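Local coordinates for protein transcriptional regulator, TetR family (Myxococcus xanthus, PDB 5K7F) that probably represses transcription by binding DNA as a TetR-like regulator, and serves in the control of alternative isovaleryl coenzyme A biosynthesis, at residues N88-L93 and Q151-P156; R98-L103 and M169-Y174. All coordinates share one frame; numbering follows the deposited sequence.

How the contacts relate
Contacts 1 and 2 both use helix 89-105, contact 1 at its start and contact 2 further along. Their centres lie 20 Å apart and their nearest atoms about 5 Å apart, so they do not touch. Along the chain the order is 88-93, 98-103, 151-156, 169-174, and the segments of the two contacts alternate. Contact 1 sets the helix start against the loop between helices 125-150 and 159-171. Contact 2 sets the same helix against the end of helix 159-171, near the centre of the chain. All four segments fall in the range of the TetR-like C-terminal domain, an all-helical bundle, and tie one helix to two successive parts of the later chain.

Contact 1. Residues N88-L93 and Q151-P156; sequences NPVERL and QGLIRP
Val90 and Ile154 meet through their CG2 methyls, which lie 3.4 Å apart, closer than usual for two carbons. The two side chains run past each other in opposite directions. Val90 CG2 is anti to the backbone N, while Val90 CG1 lies between the backbone N and the carbonyl carbon (chi1 81°) and packs 4.0 Å from Leu153 CB. Leu153 CD1 reaches further, to 3.9 Å from Pro89 CD, and the two side chains cross at about a right angle. The same methyl meets Asn88 OD1 at 3.8 Å, tip to tip. Gln151 brings OE1 against the CD and CG end of the proline ring, 3.7 Å from Pro89 CD. No hydrogen bond joins the two segments.

Asn88 is the N-cap of helix 89-105. Its OD1 accepts from Glu91 N at 3.1 Å, with a nearly straight N-H...O angle of 175°. The donor stands above the carbonyl plane. An alanine here lacks OD1 and would probably leave Glu91 N without its capping acceptor and Leu153 CD1 with less to pack against. In the other segment, Gly152 has positive phi and closes helix 125-150 with a Schellman motif just before Leu153. Phe197 touches both Val90 and Ile154, and Phe145 and Ala148 also pack on Ile154. The chemistry is therefore apolar packing between a capped helix start and a turning loop, with polar groups at its margin.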
ATOM      1  N   ASN A  88      13.414  25.208  -3.937  1.00 12.65           N
ATOM      2  CA  ASN A  88      13.454  24.431  -5.165  1.00 14.99           C
ATOM      3  C   ASN A  88      12.539  23.214  -5.027  1.00 13.21           C
ATOM      4  O   ASN A  88      12.750  22.389  -4.114  1.00  8.30           O
ATOM      5  CB  ASN A  88      14.901  24.029  -5.451  1.00 15.67           C
ATOM      6  CG  ASN A  88      15.012  23.168  -6.682  1.00 15.28           C
ATOM      7  OD1 ASN A  88      14.211  22.280  -6.851  1.00 13.92           O
ATOM      8  ND2 ASN A  88      16.010  23.417  -7.536  1.00 20.25           N
ATOM      9  N   PRO A  89      11.498  23.077  -5.884  1.00 13.66           N
ATOM     10  CA  PRO A  89      10.450  22.064  -5.651  1.00 12.49           C
ATOM     11  C   PRO A  89      10.893  20.635  -5.917  1.00 13.32           C
ATOM     12  O   PRO A  89      10.375  19.724  -5.252  1.00 11.49           O
ATOM     13  CB  PRO A  89       9.321  22.480  -6.609  1.00 14.14           C
ATOM     14  CG  PRO A  89      10.023  23.259  -7.720  1.00 10.49           C
ATOM     15  CD  PRO A  89      11.181  23.959  -7.020  1.00 10.49           C
ATOM     16  N   VAL A  90      11.820  20.396  -6.853  1.00  7.89           N
ATOM     17  CA  VAL A  90      12.351  19.045  -6.996  1.00  6.81           C
ATOM     18  C   VAL A  90      13.262  18.685  -5.823  1.00  9.82           C
ATOM     19  O   VAL A  90      13.193  17.559  -5.308  1.00  9.30           O
ATOM     20  CB  VAL A  90      13.037  18.843  -8.364  1.00 15.42           C
ATOM     21  CG1 VAL A  90      14.443  19.363  -8.426  1.00 15.52           C
ATOM     22  CG2 VAL A  90      13.008  17.339  -8.709  1.00 19.56           C
ATOM     23  N   GLU A  91      14.079  19.636  -5.328  1.00 12.83           N
ATOM     24  CA  GLU A  91      14.854  19.369  -4.118  0.60 12.24           C
ATOM     25  C   GLU A  91      13.933  19.084  -2.943  1.00 15.00           C
ATOM     26  O   GLU A  91      14.212  18.195  -2.125  1.00 10.25           O
ATOM     27  CB  GLU A  91      15.750  20.568  -3.772  0.60 14.08           C
ATOM     28  CG  GLU A  91      16.914  20.841  -4.724  0.60 21.09           C
ATOM     29  CD  GLU A  91      17.829  21.986  -4.237  0.60 22.22           C
ATOM     30  OE1 GLU A  91      17.701  22.444  -3.064  0.60 17.39           O
ATOM     31  OE2 GLU A  91      18.669  22.432  -5.045  0.60 28.09           O
ATOM     32  N   ARG A  92      12.824  19.778  -2.874  1.00  9.92           N
ATOM     33  CA  ARG A  92      11.859  19.548  -1.816  1.00  8.95           C
ATOM     34  C   ARG A  92      11.232  18.133  -1.907  1.00  8.61           C
ATOM     35  O   ARG A  92      11.131  17.417  -0.942  1.00  9.26           O
ATOM     36  CB  ARG A  92      10.782  20.606  -1.862  1.00 10.00           C
ATOM     37  CG  ARG A  92       9.907  20.655  -0.677  1.00 12.01           C
ATOM     38  CD  ARG A  92       9.252  22.011  -0.518  1.00 20.02           C
ATOM     39  NE  ARG A  92       8.186  22.188  -1.387  1.00 21.78           N
ATOM     40  CZ  ARG A  92       8.127  23.076  -2.363  1.00 15.30           C
ATOM     41  NH1 ARG A  92       9.103  23.872  -2.565  1.00 15.34           N
ATOM     42  NH2 ARG A  92       7.106  23.096  -3.139  1.00 11.12           N
ATOM     43  N   LEU A  93      10.852  17.734  -3.118  1.00  9.50           N
ATOM     44  CA  LEU A  93      10.265  16.403  -3.288  1.00  7.51           C
ATOM     45  C   LEU A  93      11.284  15.307  -2.969  1.00  6.27           C
ATOM     46  O   LEU A  93      10.947  14.300  -2.321  1.00  8.41           O
ATOM     47  CB  LEU A  93       9.752  16.267  -4.715  1.00 12.18           C
ATOM     48  CG  LEU A  93       8.392  16.928  -4.963  1.00 10.31           C
ATOM     49  CD1 LEU A  93       8.237  17.133  -6.431  1.00  8.70           C
ATOM     50  CD2 LEU A  93       7.281  16.077  -4.353  1.00 10.85           C
ATOM     51  N   GLN A 151       8.411  24.367 -13.949  1.00  9.28           N
ATOM     52  CA  GLN A 151       9.764  24.914 -13.997  1.00 17.91           C
ATOM     53  C   GLN A 151      10.716  24.000 -14.756  1.00 18.83           C
ATOM     54  O   GLN A 151      11.898  24.330 -14.869  1.00 13.96           O
ATOM     55  CB  GLN A 151      10.292  25.186 -12.578  1.00 17.50           C
ATOM     56  CG  GLN A 151       9.472  26.243 -11.836  1.00 15.26           C
ATOM     57  CD  GLN A 151       9.842  26.409 -10.360  1.00 15.28           C
ATOM     58  OE1 GLN A 151      10.968  26.218  -9.970  1.00 15.13           O
ATOM     59  NE2 GLN A 151       8.864  26.759  -9.548  1.00 16.53           N
ATOM     60  N   GLY A 152      10.211  22.896 -15.317  1.00 15.53           N
ATOM     61  CA  GLY A 152      11.044  21.983 -16.079  1.00 17.20           C
ATOM     62  C   GLY A 152      12.094  21.252 -15.266  1.00 18.91           C
ATOM     63  O   GLY A 152      13.118  20.842 -15.824  1.00 18.90           O
ATOM     64  N   LEU A 153      11.876  21.080 -13.955  1.00 13.96           N
ATOM     65  CA  LEU A 153      12.809  20.326 -13.122  1.00 14.69           C
ATOM     66  C   LEU A 153      12.432  18.849 -12.990  1.00 16.24           C
ATOM     67  O   LEU A 153      13.244  18.068 -12.491  1.00 15.43           O
ATOM     68  CB  LEU A 153      12.906  20.976 -11.736  1.00 19.98           C
ATOM     69  CG  LEU A 153      13.334  22.449 -11.718  1.00 13.11           C
ATOM     70  CD1 LEU A 153      12.958  23.063 -10.382  1.00 12.68           C
ATOM     71  CD2 LEU A 153      14.841  22.625 -11.984  1.00 26.05           C
ATOM     72  N   ILE A 154      11.238  18.455 -13.448  1.00 14.03           N
ATOM     73  CA  ILE A 154      10.828  17.061 -13.575  1.00 11.29           C
ATOM     74  C   ILE A 154      10.053  16.963 -14.882  1.00 12.05           C
ATOM     75  O   ILE A 154       9.510  17.952 -15.391  1.00 13.91           O
ATOM     76  CB  ILE A 154       9.953  16.527 -12.403  1.00 11.49           C
ATOM     77  CG1 ILE A 154       8.694  17.365 -12.244  1.00 10.70           C
ATOM     78  CG2 ILE A 154      10.740  16.513 -11.074  1.00 12.10           C
ATOM     79  CD1 ILE A 154       7.797  16.923 -11.141  1.00 17.32           C
ATOM     80  N   ARG A 155      10.040  15.771 -15.429  1.00 13.10           N
ATOM     81  CA  ARG A 155       9.212  15.489 -16.605  1.00 13.60           C
ATOM     82  C   ARG A 155       7.747  15.790 -16.296  1.00 19.07           C
ATOM     83  O   ARG A 155       7.287  15.525 -15.180  1.00 14.62           O
ATOM     84  CB  ARG A 155       9.400  14.021 -16.992  1.00 20.21           C
ATOM     85  CG  ARG A 155       8.599  13.547 -18.175  1.00 27.99           C
ATOM     86  CD  ARG A 155       8.988  12.108 -18.559  1.00 30.71           C
ATOM     87  NE  ARG A 155      10.432  11.887 -18.444  1.00 44.21           N
ATOM     88  CZ  ARG A 155      11.314  12.051 -19.427  1.00 49.41           C
ATOM     89  NH1 ARG A 155      10.913  12.435 -20.638  1.00 37.67           N
ATOM     90  NH2 ARG A 155      12.607  11.825 -19.194  1.00 44.54           N
ATOM     91  N   PRO A 156       6.974  16.343 -17.246  1.00 12.61           N
ATOM     92  CA  PRO A 156       5.581  16.687 -16.932  1.00 19.85           C
ATOM     93  C   PRO A 156       4.778  15.483 -16.451  1.00 17.00           C
ATOM     94  O   PRO A 156       4.915  14.376 -16.979  1.00 15.26           O
ATOM     95  CB  PRO A 156       5.032  17.207 -18.261  1.00 20.39           C
ATOM     96  CG  PRO A 156       6.219  17.729 -18.968  1.00 17.99           C
ATOM     97  CD  PRO A 156       7.376  16.841 -18.569  1.00 19.15           C
TER

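Contact 2. Residues R98-L103 and M169-Y174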
ATOM      1  N   ARG A  98      12.766  11.064   0.901  1.00  8.11           N
ATOM      2  CA  ARG A  98      13.727  10.420   1.789  1.00  6.60           C
ATOM      3  C   ARG A  98      13.228  10.432   3.240  1.00  7.09           C
ATOM      4  O   ARG A  98      13.170   9.374   3.890  1.00  8.10           O
ATOM      5  CB  ARG A  98      15.089  11.087   1.650  1.00  9.73           C
ATOM      6  CG  ARG A  98      16.200  10.432   2.464  1.00 12.26           C
ATOM      7  CD  ARG A  98      17.527  11.131   2.194  1.00 14.60           C
ATOM      8  NE  ARG A  98      18.705  10.417   2.711  1.00 16.75           N
ATOM      9  CZ  ARG A  98      19.346   9.419   2.097  1.00 22.04           C
ATOM     10  NH1 ARG A  98      18.937   8.918   0.918  1.00 13.80           N
ATOM     11  NH2 ARG A  98      20.426   8.918   2.672  1.00 17.16           N
ATOM     12  N   HIS A  99      12.777  11.587   3.727  1.00  5.53           N
ATOM     13  CA  HIS A  99      12.229  11.638   5.090  1.00  5.51           C
ATOM     14  C   HIS A  99      11.024  10.713   5.273  1.00  8.74           C
ATOM     15  O   HIS A  99      10.887  10.056   6.317  1.00  9.30           O
ATOM     16  CB  HIS A  99      11.861  13.074   5.439  1.00  5.40           C
ATOM     17  CG  HIS A  99      13.057  13.942   5.797  1.00 10.71           C
ATOM     18  ND1 HIS A  99      13.823  13.742   6.923  1.00 15.54           N
ATOM     19  CD2 HIS A  99      13.636  14.974   5.135  1.00  9.38           C
ATOM     20  CE1 HIS A  99      14.800  14.638   6.960  1.00 15.25           C
ATOM     21  NE2 HIS A  99      14.705  15.408   5.887  1.00 18.19           N
ATOM     22  N   ASN A 100      10.117  10.661   4.280  1.00  4.51           N
ATOM     23  CA  ASN A 100       8.939   9.795   4.392  1.00  9.13           C
ATOM     24  C   ASN A 100       9.337   8.307   4.460  1.00  8.42           C
ATOM     25  O   ASN A 100       8.728   7.519   5.185  1.00  9.45           O
ATOM     26  CB  ASN A 100       8.008  10.073   3.215  1.00  8.40           C
ATOM     27  CG  ASN A 100       6.569   9.685   3.449  1.00 11.68           C
ATOM     28  OD1 ASN A 100       5.694  10.301   2.852  1.00  7.01           O
ATOM     29  ND2 ASN A 100       6.306   8.690   4.285  1.00  9.23           N
ATOM     30  N   ILE A 101      10.353   7.895   3.699  1.00  4.81           N
ATOM     31  CA  ILE A 101      10.754   6.498   3.723  1.00  5.00           C
ATOM     32  C   ILE A 101      11.312   6.146   5.092  1.00 10.10           C
ATOM     33  O   ILE A 101      11.079   5.050   5.624  1.00 12.32           O
ATOM     34  CB  ILE A 101      11.774   6.215   2.606  1.00 15.52           C
ATOM     35  CG1 ILE A 101      11.104   6.247   1.242  1.00  5.01           C
ATOM     36  CG2 ILE A 101      12.444   4.824   2.784  1.00 11.73           C
ATOM     37  CD1 ILE A 101      12.059   6.346   0.075  1.00  5.63           C
ATOM     38  N   LEU A 102      12.056   7.069   5.672  1.00  6.21           N
ATOM     39  CA  LEU A 102      12.560   6.851   7.025  1.00  9.07           C
ATOM     40  C   LEU A 102      11.403   6.762   8.028  1.00 11.12           C
ATOM     41  O   LEU A 102      11.370   5.869   8.877  1.00  9.28           O
ATOM     42  CB  LEU A 102      13.579   7.948   7.401  1.00  9.06           C
ATOM     43  CG  LEU A 102      14.885   8.054   6.557  1.00  6.69           C
ATOM     44  CD1 LEU A 102      15.724   9.234   6.989  1.00 14.75           C
ATOM     45  CD2 LEU A 102      15.664   6.741   6.534  1.00  9.08           C
ATOM     46  N   LEU A 103      10.437   7.673   7.961  1.00  8.22           N
ATOM     47  CA  LEU A 103       9.283   7.567   8.859  1.00 10.64           C
ATOM     48  C   LEU A 103       8.575   6.204   8.762  1.00  6.53           C
ATOM     49  O   LEU A 103       8.091   5.669   9.764  1.00  7.87           O
ATOM     50  CB  LEU A 103       8.301   8.696   8.547  1.00  9.40           C
ATOM     51  CG  LEU A 103       6.935   8.615   9.217  1.00  8.75           C
ATOM     52  CD1 LEU A 103       7.043   8.739  10.690  1.00 13.45           C
ATOM     53  CD2 LEU A 103       6.013   9.712   8.700  1.00 10.78           C
ATOM     54  N   MET A 169       4.488   4.260  -3.658  1.00  8.12           N
ATOM     55  CA  MET A 169       5.866   3.765  -3.539  1.00  6.86           C
ATOM     56  C   MET A 169       6.322   3.723  -2.097  1.00  8.63           C
ATOM     57  O   MET A 169       6.902   2.716  -1.646  1.00 12.58           O
ATOM     58  CB  MET A 169       6.839   4.639  -4.338  1.00 10.11           C
ATOM     59  CG  MET A 169       6.866   4.399  -5.785  1.00 20.54           C
ATOM     60  SD  MET A 169       7.866   5.654  -6.637  1.00 19.49           S
ATOM     61  CE  MET A 169       9.429   5.408  -5.897  1.00 11.87           C
ATOM     62  N   VAL A 170       6.052   4.786  -1.349  1.00  7.22           N
ATOM     63  CA  VAL A 170       6.695   4.940  -0.039  1.00  5.25           C
ATOM     64  C   VAL A 170       5.928   4.182   1.029  1.00  7.18           C
ATOM     65  O   VAL A 170       6.520   3.456   1.834  1.00 10.15           O
ATOM     66  CB  VAL A 170       6.827   6.432   0.303  1.00  9.24           C
ATOM     67  CG1 VAL A 170       7.377   6.603   1.688  1.00  8.57           C
ATOM     68  CG2 VAL A 170       7.762   7.098  -0.718  1.00 13.58           C
ATOM     69  N   LEU A 171       4.597   4.280   1.033  1.00  9.26           N
ATOM     70  CA  LEU A 171       3.852   3.663   2.115  1.00 10.00           C
ATOM     71  C   LEU A 171       3.867   2.142   2.009  1.00 14.01           C
ATOM     72  O   LEU A 171       3.771   1.454   3.035  1.00 18.63           O
ATOM     73  CB  LEU A 171       2.416   4.206   2.130  1.00 11.04           C
ATOM     74  CG  LEU A 171       2.323   5.718   2.363  1.00 19.74           C
ATOM     75  CD1 LEU A 171       0.864   6.147   2.316  1.00 17.33           C
ATOM     76  CD2 LEU A 171       2.951   6.105   3.682  1.00 11.70           C
ATOM     77  N   TRP A 172       3.965   1.587   0.791  1.00 11.88           N
ATOM     78  CA  TRP A 172       3.960   0.137   0.612  0.58 12.58           C
ATOM     79  C   TRP A 172       5.261  -0.522   1.075  1.00  9.34           C
ATOM     80  O   TRP A 172       5.292  -1.756   1.184  1.00  9.96           O
ATOM     81  CB  TRP A 172       3.644  -0.229  -0.857  0.58 12.59           C
ATOM     82  CG  TRP A 172       2.860  -1.552  -0.961  0.58 12.69           C
ATOM     83  CD1 TRP A 172       1.563  -1.764  -0.580  0.58 14.77           C
ATOM     84  CD2 TRP A 172       3.347  -2.819  -1.425  0.58  9.36           C
ATOM     85  NE1 TRP A 172       1.218  -3.071  -0.779  0.58 19.75           N
ATOM     86  CE2 TRP A 172       2.289  -3.740  -1.304  0.58 18.94           C
ATOM     87  CE3 TRP A 172       4.567  -3.265  -1.940  0.58 15.40           C
ATOM     88  CZ2 TRP A 172       2.414  -5.077  -1.683  0.58 17.55           C
ATOM     89  CZ3 TRP A 172       4.686  -4.613  -2.308  0.58 10.25           C
ATOM     90  CH2 TRP A 172       3.626  -5.487  -2.165  0.58 19.17           C
ATOM     91  N   ILE A 173       6.310   0.263   1.395  1.00  9.55           N
ATOM     92  CA  ILE A 173       7.592  -0.285   1.884  1.00  5.86           C
ATOM     93  C   ILE A 173       7.401  -1.183   3.110  1.00  9.37           C
ATOM     94  O   ILE A 173       8.136  -2.157   3.291  1.00 10.51           O
ATOM     95  CB  ILE A 173       8.578   0.845   2.160  1.00  7.85           C
ATOM     96  CG1 ILE A 173       8.929   1.601   0.866  1.00 10.74           C
ATOM     97  CG2 ILE A 173       9.834   0.295   2.806  1.00  8.65           C
ATOM     98  CD1 ILE A 173       9.904   2.845   1.117  1.00 11.57           C
ATOM     99  N   TYR A 174       6.431  -0.881   3.970  1.00  9.75           N
ATOM    100  CA  TYR A 174       6.252  -1.725   5.149  1.00  9.59           C
ATOM    101  C   TYR A 174       5.930  -3.172   4.811  1.00 13.80           C
ATOM    102  O   TYR A 174       6.251  -4.062   5.609  1.00 14.18           O
ATOM    103  CB  TYR A 174       5.182  -1.121   6.051  1.00 10.91           C
ATOM    104  CG  TYR A 174       3.765  -1.540   5.795  1.00 13.84           C
ATOM    105  CD1 TYR A 174       3.218  -2.648   6.447  1.00 12.96           C
ATOM    106  CD2 TYR A 174       2.947  -0.787   4.973  1.00 17.52           C
ATOM    107  CE1 TYR A 174       1.918  -3.004   6.253  1.00 20.54           C
ATOM    108  CE2 TYR A 174       1.636  -1.145   4.766  1.00 20.15           C
ATOM    109  CZ  TYR A 174       1.126  -2.254   5.416  1.00 25.19           C
ATOM    110  OH  TYR A 174      -0.182  -2.633   5.234  1.00 27.75           O
TER
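Ile101 and Val170 mark the closest approach of the two backbones, with CA atoms 5.7 Å apart, where helix 89-105 passes the end of helix 159-171. Val170 CG1 touches two residues of the first helix. Asn100 ND2 lies 3.5 Å from this methyl, and Ile101 CG1 lies 3.8 Å from it. Val170 CG1 is anti to the backbone N (chi1 175°), while CG2 has Ile101 CG1 as a looser neighbour.

Ile173 adds a second apolar contact. Its CD1 methyl rests against both branches of Ile101, 3.6 Å from Ile101 CG1 and 3.6 Å from Ile101 CG2. The two isoleucine side chains cross at about a right angle, as do those of Ile101 and Val170. Leu171 CB points away, but its CD2 comes back to 4.3 Å from Asn100 ND2.

Asn100 is the polar member of this buried group. Its OD1 is hydrogen-bonded to Tyr137 OH, which helps fix the amide. Its ND2 is buried against the methyls of Val170 and Leu171 and has no hydrogen-bonding partner in the model. This probably costs some stability. Phe75 of helix 60-83 also touches Asn100, and Met97 packs on Val170.

Leu171 packs on Trp172 of the second subunit, and Met169 on its own counterpart there, so the apolar packing continues into the dimer contact. Such helix-on-helix packing is characteristic of the all-helical C-terminal domain of TetR-family regulators.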